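Local coordinates for protein ciona betagamma-crystallin (Ciona intestinalis, PDB 2BV2) that binds two calcium ions within a single betagamma-crystallin domain and probably serves as a structural component of the neuroectodermal visual system, at residues F45-D49 with E50-G54; I4-D8 with V9-G13. All coordinates share one frame; numbering follows the deposited sequence.

Contact 1. Residues F45-D49 with E50-G54; sequences FVFDD and EGFSG. With CA (calcium ion), chain D.
Phe47, on strand 44-47, lies flat beneath the backbone of Phe52, and this is the tight part of the folded hairpin of the second Greek key motif. Phe52 CA sits over the middle of the Phe47 ring, 3.6 Å from its centroid and 8° off the normal, a CH-pi contact. CG of Phe47 stands beside its backbone N, anti to the carbonyl carbon (chi1 -60°), which brings the ring under the returning chain. The Phe52 ring turns an edge toward the Phe47 face in an offset edge-to-face pair, planes at 62°. With an alanine here in place of Phe47, the Phe52 backbone would probably lose its aromatic floor and a gap would open beneath it. Closer to the turn, Asp49 N donates to Ser53 O (3.0 Å), while Ser53 OG gives a 2.7 Å hydrogen bond to Glu50 O. Glycine suits position 54, where phi is positive and a side chain would run into Asp49. The solvent side is looser: Asp49 OD2 merely rests 3.4 Å from Gly54 CA, and Glu50, extended and exposed, starts away from segment 45-49 and reaches Asn26. Asp48 O binds calcium at 2.3 Å, with Asp32, Glu76 and Ser78 also in the site, and Asp48 OD2 is hydrogen-bonded to Tyr57 OH. This chemistry implies a calcium ligand supplied by the main chain, whose direction the folded hairpin is likely to help fix.

Contact 2. Residues I4-D8 with V9-G13; sequences ILFED and VEFGG. With CA (calcium ion), chain C.
The ring of Phe6 carries Phe11 CA on one face, 3.8 Å from the ring centroid and displaced toward the rim, while Gly12 O lies near the ring plane at its edge. Phe11 in turn directs its own ring edge at the Phe6 face: the two planes stand at 74°, a T-shaped (edge-to-face) pair with centroids 5.6 Å apart. Phe11 CB completes the apolar contact, 3.9 Å from Phe6 CE1. The aromatic at position 6 thus supplies a flat, greasy surface on which the chain can fold back. Phe11 CG is set beside its backbone N (chi1 -36°), so that CB and one ring edge meet Phe6 while the rest of the ring extends past Phe6.

The polar half of the fold is held by the main chain. Asp8 N donates to Gly12 O at 3.1 Å, and Gly12 N bonds back to Val9 O. Gly13 has positive phi and lies close to two carboxylates, with its CA 3.3 Å from Glu7 OE1 and 3.5 Å from Asp8 OD2; a side chain there would collide with both, which makes glycine apt. Glu7 OE1 accepts a hydrogen bond from Lys14 N, whereas Glu7 O binds calcium at 2.3 Å, in a site shared with a water, Ile33, Ser35 and Asp75.

This folded hairpin of the first Greek key motif joins strand 2-6 to strand 15-18; Ser36 OG bonds to Asp8 O and Phe11 N, and Phe6 and Phe11 both pack on Ile38 of strand 36-41.

Overall arrangement
From the N terminus, strand 2-6 runs into contact 2, which closes the loop leading to strand 15-18 in the first Greek key motif. The chain then passes through strand 36-41 and reaches strand 44-47, where contact 1 closes the equivalent loop before strand 56-59 in the second motif. The two follow in series, neither nesting nor crossing, with centres about 19 Å apart on opposite sides of the chain's centre. Each belongs to a different sheet, yet the calcium sites bridge the motifs: Asp75 joins Glu7 at one, and Asp32 joins Asp48 at the other, tying the two halves of the domain together.

Contact 1. Residues F45-D49 with E50-G54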
ATOM      1  N   PHE A  45      -0.326   0.864  -8.082  1.00 13.32           N
ATOM      2  CA  PHE A  45       1.098   0.999  -7.858  1.00 11.97           C
ATOM      3  C   PHE A  45       1.298   1.611  -6.481  1.00 12.77           C
ATOM      4  O   PHE A  45       0.695   2.627  -6.147  1.00 14.86           O
ATOM      5  CB  PHE A  45       1.731   1.910  -8.913  1.00 16.26           C
ATOM      6  CG  PHE A  45       1.798   1.289 -10.280  1.00 17.37           C
ATOM      7  CD1 PHE A  45       2.849   0.456 -10.632  1.00 22.00           C
ATOM      8  CD2 PHE A  45       0.811   1.547 -11.217  1.00 20.67           C
ATOM      9  CE1 PHE A  45       2.915  -0.114 -11.897  1.00 21.85           C
ATOM     10  CE2 PHE A  45       0.873   0.981 -12.490  1.00 22.05           C
ATOM     11  CZ  PHE A  45       1.924   0.145 -12.822  1.00 22.25           C
ATOM     12  N   VAL A  46       2.171   1.010  -5.691  1.00 11.01           N
ATOM     13  CA  VAL A  46       2.486   1.559  -4.393  1.00 11.54           C
ATOM     14  C   VAL A  46       3.957   1.957  -4.407  1.00 12.73           C
ATOM     15  O   VAL A  46       4.768   1.288  -5.018  1.00 14.58           O
ATOM     16  CB  VAL A  46       2.158   0.572  -3.240  1.00 13.05           C
ATOM     17  CG1 VAL A  46       0.667   0.273  -3.229  1.00 13.52           C
ATOM     18  CG2 VAL A  46       2.974  -0.694  -3.344  1.00 16.38           C
ATOM     19  N   PHE A  47       4.272   3.062  -3.737  1.00 11.05           N
ATOM     20  CA  PHE A  47       5.576   3.692  -3.832  1.00 11.04           C
ATOM     21  C   PHE A  47       6.175   3.931  -2.457  1.00 12.03           C
ATOM     22  O   PHE A  47       5.461   4.305  -1.539  1.00 11.09           O
ATOM     23  CB  PHE A  47       5.433   5.052  -4.501  1.00 13.21           C
ATOM     24  CG  PHE A  47       4.863   5.006  -5.885  1.00 10.81           C
ATOM     25  CD1 PHE A  47       5.695   5.057  -6.989  1.00 15.06           C
ATOM     26  CD2 PHE A  47       3.485   5.001  -6.092  1.00 12.15           C
ATOM     27  CE1 PHE A  47       5.173   5.038  -8.264  1.00 14.98           C
ATOM     28  CE2 PHE A  47       2.960   4.988  -7.365  1.00 13.81           C
ATOM     29  CZ  PHE A  47       3.797   5.014  -8.447  1.00 14.45           C
ATOM     30  N   ASP A  48       7.498   3.768  -2.344  1.00 11.57           N
ATOM     31  CA  ASP A  48       8.213   4.053  -1.098  1.00  9.63           C
ATOM     32  C   ASP A  48       8.535   5.531  -0.815  1.00  9.24           C
ATOM     33  O   ASP A  48       8.896   5.851   0.321  1.00 11.85           O
ATOM     34  CB  ASP A  48       9.494   3.225  -1.011  1.00 13.41           C
ATOM     35  CG  ASP A  48       9.214   1.747  -0.821  1.00 16.82           C
ATOM     36  OD1 ASP A  48       8.042   1.384  -0.570  1.00 19.95           O
ATOM     37  OD2 ASP A  48      10.165   0.947  -0.918  1.00 21.53           O
ATOM     38  N   ASP A  49       8.423   6.416  -1.810  1.00 10.22           N
ATOM     39  CA  ASP A  49       8.480   7.853  -1.566  1.00  9.73           C
ATOM     40  C   ASP A  49       7.097   8.454  -1.749  1.00 10.64           C
ATOM     41  O   ASP A  49       6.196   7.832  -2.337  1.00 10.53           O
ATOM     42  CB  ASP A  49       9.466   8.584  -2.497  1.00 11.41           C
ATOM     43  CG  ASP A  49      10.928   8.226  -2.235  1.00 15.99           C
ATOM     44  OD1 ASP A  49      11.224   7.517  -1.230  1.00 15.43           O
ATOM     45  OD2 ASP A  49      11.778   8.684  -3.053  1.00 13.63           O
ATOM     46  N   GLU A  50       6.937   9.671  -1.229  1.00 10.85           N
ATOM     47  CA  GLU A  50       5.721  10.448  -1.442  1.00 14.04           C
ATOM     48  C   GLU A  50       5.681  10.900  -2.901  1.00 11.85           C
ATOM     49  O   GLU A  50       6.697  10.894  -3.601  1.00 13.77           O
ATOM     50  CB  GLU A  50       5.688  11.659  -0.514  1.00 16.21           C
ATOM     51  CG  GLU A  50       5.705  11.317   0.972  1.00 18.74           C
ATOM     52  CD  GLU A  50       5.689  12.559   1.850  1.00 22.37           C
ATOM     53  OE1 GLU A  50       6.059  12.464   3.047  1.00 24.72           O
ATOM     54  OE2 GLU A  50       5.315  13.628   1.334  1.00 27.12           O
ATOM     55  N   GLY A  51       4.495  11.256  -3.367  1.00 12.99           N
ATOM     56  CA  GLY A  51       4.341  11.800  -4.703  1.00 11.02           C
ATOM     57  C   GLY A  51       4.514  10.812  -5.837  1.00 12.88           C
ATOM     58  O   GLY A  51       4.939  11.203  -6.921  1.00 14.90           O
ATOM     59  N   PHE A  52       4.147   9.547  -5.619  1.00 10.33           N
ATOM     60  CA  PHE A  52       4.215   8.553  -6.665  1.00 10.34           C
ATOM     61  C   PHE A  52       5.620   8.467  -7.221  1.00 11.75           C
ATOM     62  O   PHE A  52       5.834   8.553  -8.441  1.00 13.14           O
ATOM     63  CB  PHE A  52       3.224   8.891  -7.786  1.00 12.99           C
ATOM     64  CG  PHE A  52       1.886   9.328  -7.282  1.00 12.87           C
ATOM     65  CD1 PHE A  52       1.335  10.532  -7.677  1.00 17.39           C
ATOM     66  CD2 PHE A  52       1.207   8.562  -6.359  1.00 12.37           C
ATOM     67  CE1 PHE A  52       0.114  10.938  -7.201  1.00 15.20           C
ATOM     68  CE2 PHE A  52      -0.031   8.957  -5.888  1.00 16.47           C
ATOM     69  CZ  PHE A  52      -0.565  10.142  -6.294  1.00 17.90           C
ATOM     70  N   SER A  53       6.580   8.303  -6.315  1.00  8.04           N
ATOM     71  CA  SER A  53       7.979   8.321  -6.696  1.00  8.76           C
ATOM     72  C   SER A  53       8.719   7.429  -5.735  1.00  6.23           C
ATOM     73  O   SER A  53       8.119   6.933  -4.790  1.00 11.43           O
ATOM     74  CB  SER A  53       8.520   9.746  -6.666  1.00  9.39           C
ATOM     75  OG  SER A  53       8.645  10.224  -5.336  1.00 10.72           O
ATOM     76  N   GLY A  54      10.014   7.237  -5.955  1.00  8.69           N
ATOM     77  CA  GLY A  54      10.776   6.212  -5.219  1.00 10.45           C
ATOM     78  C   GLY A  54      10.418   4.803  -5.699  1.00 10.02           C
ATOM     79  O   GLY A  54       9.606   4.627  -6.609  1.00 13.08           O
TER
HETATM   80 CA    CA D 102       8.498   5.737   2.586  1.00 20.30          CA

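Contact 2. Residues I4-D8 with V9-G13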
ATOM      1  N   ILE A   4      -6.753  -1.982   0.361  1.00 10.87           N
ATOM      2  CA  ILE A   4      -6.742  -1.892   1.822  1.00 10.35           C
ATOM      3  C   ILE A   4      -5.312  -2.117   2.326  1.00  8.84           C
ATOM      4  O   ILE A   4      -4.713  -3.178   2.085  1.00 10.46           O
ATOM      5  CB  ILE A   4      -7.676  -2.916   2.454  1.00 10.73           C
ATOM      6  CG1 ILE A   4      -9.105  -2.744   1.933  1.00 15.89           C
ATOM      7  CG2 ILE A   4      -7.657  -2.798   3.966  1.00 12.78           C
ATOM      8  CD1 ILE A   4      -9.973  -3.970   2.147  1.00 19.57           C
ATOM      9  N   LEU A   5      -4.798  -1.118   3.047  1.00  9.85           N
ATOM     10  CA  LEU A   5      -3.448  -1.129   3.587  1.00  7.80           C
ATOM     11  C   LEU A   5      -3.530  -1.500   5.052  1.00  9.14           C
ATOM     12  O   LEU A   5      -4.407  -1.004   5.749  1.00 10.10           O
ATOM     13  CB  LEU A   5      -2.840   0.261   3.483  1.00  9.68           C
ATOM     14  CG  LEU A   5      -2.838   0.950   2.111  1.00 12.13           C
ATOM     15  CD1 LEU A   5      -2.227   2.324   2.224  1.00 14.38           C
ATOM     16  CD2 LEU A   5      -2.139   0.147   1.014  1.00 13.33           C
ATOM     17  N   PHE A   6      -2.609  -2.346   5.511  1.00  8.55           N
ATOM     18  CA  PHE A   6      -2.604  -2.835   6.883  1.00  8.46           C
ATOM     19  C   PHE A   6      -1.306  -2.520   7.582  1.00  8.03           C
ATOM     20  O   PHE A   6      -0.243  -2.697   7.002  1.00 10.65           O
ATOM     21  CB  PHE A   6      -2.796  -4.361   6.922  1.00  9.79           C
ATOM     22  CG  PHE A   6      -4.163  -4.808   6.514  1.00 10.67           C
ATOM     23  CD1 PHE A   6      -5.155  -5.039   7.464  1.00 11.95           C
ATOM     24  CD2 PHE A   6      -4.454  -5.031   5.187  1.00  9.09           C
ATOM     25  CE1 PHE A   6      -6.437  -5.451   7.066  1.00 10.75           C
ATOM     26  CE2 PHE A   6      -5.740  -5.424   4.781  1.00 11.04           C
ATOM     27  CZ  PHE A   6      -6.711  -5.648   5.705  1.00  9.76           C
ATOM     28  N   GLU A   7      -1.403  -2.162   8.863  1.00  8.37           N
ATOM     29  CA  GLU A   7      -0.246  -1.839   9.690  1.00  7.97           C
ATOM     30  C   GLU A   7       0.667  -3.025   9.945  1.00  8.04           C
ATOM     31  O   GLU A   7       1.905  -2.877   9.943  1.00  9.79           O
ATOM     32  CB  GLU A   7      -0.766  -1.260  11.012  1.00 11.26           C
ATOM     33  CG  GLU A   7       0.283  -0.973  12.082  1.00 14.15           C
ATOM     34  CD  GLU A   7      -0.255  -1.199  13.488  1.00 12.69           C
ATOM     35  OE1 GLU A   7      -1.423  -1.588  13.609  1.00 12.35           O
ATOM     36  OE2 GLU A   7       0.487  -0.992  14.472  1.00 10.91           O
ATOM     37  N   ASP A   8       0.064  -4.196  10.170  1.00 12.08           N
ATOM     38  CA  ASP A   8       0.806  -5.417  10.468  1.00  9.64           C
ATOM     39  C   ASP A   8       0.717  -6.444   9.330  1.00  7.56           C
ATOM     40  O   ASP A   8      -0.195  -6.431   8.531  1.00 12.07           O
ATOM     41  CB  ASP A   8       0.266  -6.083  11.736  1.00 11.28           C
ATOM     42  CG  ASP A   8       0.334  -5.175  12.968  1.00 11.48           C
ATOM     43  OD1 ASP A   8       1.106  -4.176  12.960  1.00 12.63           O
ATOM     44  OD2 ASP A   8      -0.410  -5.464  13.942  1.00 14.43           O
ATOM     45  N   VAL A   9       1.669  -7.366   9.324  1.00  7.53           N
ATOM     46  CA  VAL A   9       1.631  -8.512   8.435  1.00  6.14           C
ATOM     47  C   VAL A   9       0.364  -9.350   8.654  1.00  9.06           C
ATOM     48  O   VAL A   9      -0.324  -9.264   9.694  1.00 10.40           O
ATOM     49  CB  VAL A   9       2.897  -9.416   8.572  1.00  8.28           C
ATOM     50  CG1 VAL A   9       4.138  -8.628   8.272  1.00 11.12           C
ATOM     51  CG2 VAL A   9       2.970 -10.067   9.938  1.00 11.95           C
ATOM     52  N   GLU A  10       0.046 -10.164   7.648  1.00 10.92           N
ATOM     53  CA  GLU A  10      -1.105 -11.069   7.735  1.00  9.51           C
ATOM     54  C   GLU A  10      -2.410 -10.330   8.007  1.00  9.69           C
ATOM     55  O   GLU A  10      -3.314 -10.872   8.644  1.00 11.42           O
ATOM     56  CB  GLU A  10      -0.852 -12.175   8.772  1.00 10.88           C
ATOM     57  CG  GLU A  10       0.357 -13.056   8.428  1.00 15.43           C
ATOM     58  CD  GLU A  10       0.112 -14.011   7.244  1.00 18.52           C
ATOM     59  OE1 GLU A  10      -1.029 -14.095   6.739  1.00 21.02           O
ATOM     60  OE2 GLU A  10       1.074 -14.697   6.824  1.00 19.49           O
ATOM     61  N   PHE A  11      -2.490  -9.092   7.514  1.00  9.22           N
ATOM     62  CA  PHE A  11      -3.733  -8.298   7.536  1.00 10.24           C
ATOM     63  C   PHE A  11      -4.219  -7.973   8.956  1.00  9.39           C
ATOM     64  O   PHE A  11      -5.403  -7.781   9.213  1.00 10.88           O
ATOM     65  CB  PHE A  11      -4.803  -8.981   6.692  1.00 10.09           C
ATOM     66  CG  PHE A  11      -4.240  -9.654   5.492  1.00 10.63           C
ATOM     67  CD1 PHE A  11      -4.158 -11.028   5.435  1.00 13.35           C
ATOM     68  CD2 PHE A  11      -3.663  -8.905   4.480  1.00 10.69           C
ATOM     69  CE1 PHE A  11      -3.583 -11.648   4.341  1.00 10.56           C
ATOM     70  CE2 PHE A  11      -3.060  -9.516   3.405  1.00 10.52           C
ATOM     71  CZ  PHE A  11      -3.034 -10.883   3.322  1.00  9.50           C
ATOM     72  N   GLY A  12      -3.259  -7.835   9.845  1.00 11.47           N
ATOM     73  CA  GLY A  12      -3.516  -7.396  11.206  1.00  9.96           C
ATOM     74  C   GLY A  12      -3.338  -5.902  11.417  1.00 13.04           C
ATOM     75  O   GLY A  12      -2.871  -5.154  10.533  1.00 10.45           O
ATOM     76  N   GLY A  13      -3.697  -5.460  12.614  1.00 12.87           N
ATOM     77  CA  GLY A  13      -3.470  -4.083  13.005  1.00 13.33           C
ATOM     78  C   GLY A  13      -4.407  -3.112  12.327  1.00 12.54           C
ATOM     79  O   GLY A  13      -5.446  -3.496  11.780  1.00 11.02           O
TER
HETATM   80 CA    CA C 101       4.092  -2.200  10.119  1.00  9.62          CA
HETATM   81  O   HOH W   1       6.081  -3.078  10.960  1.00 12.80           O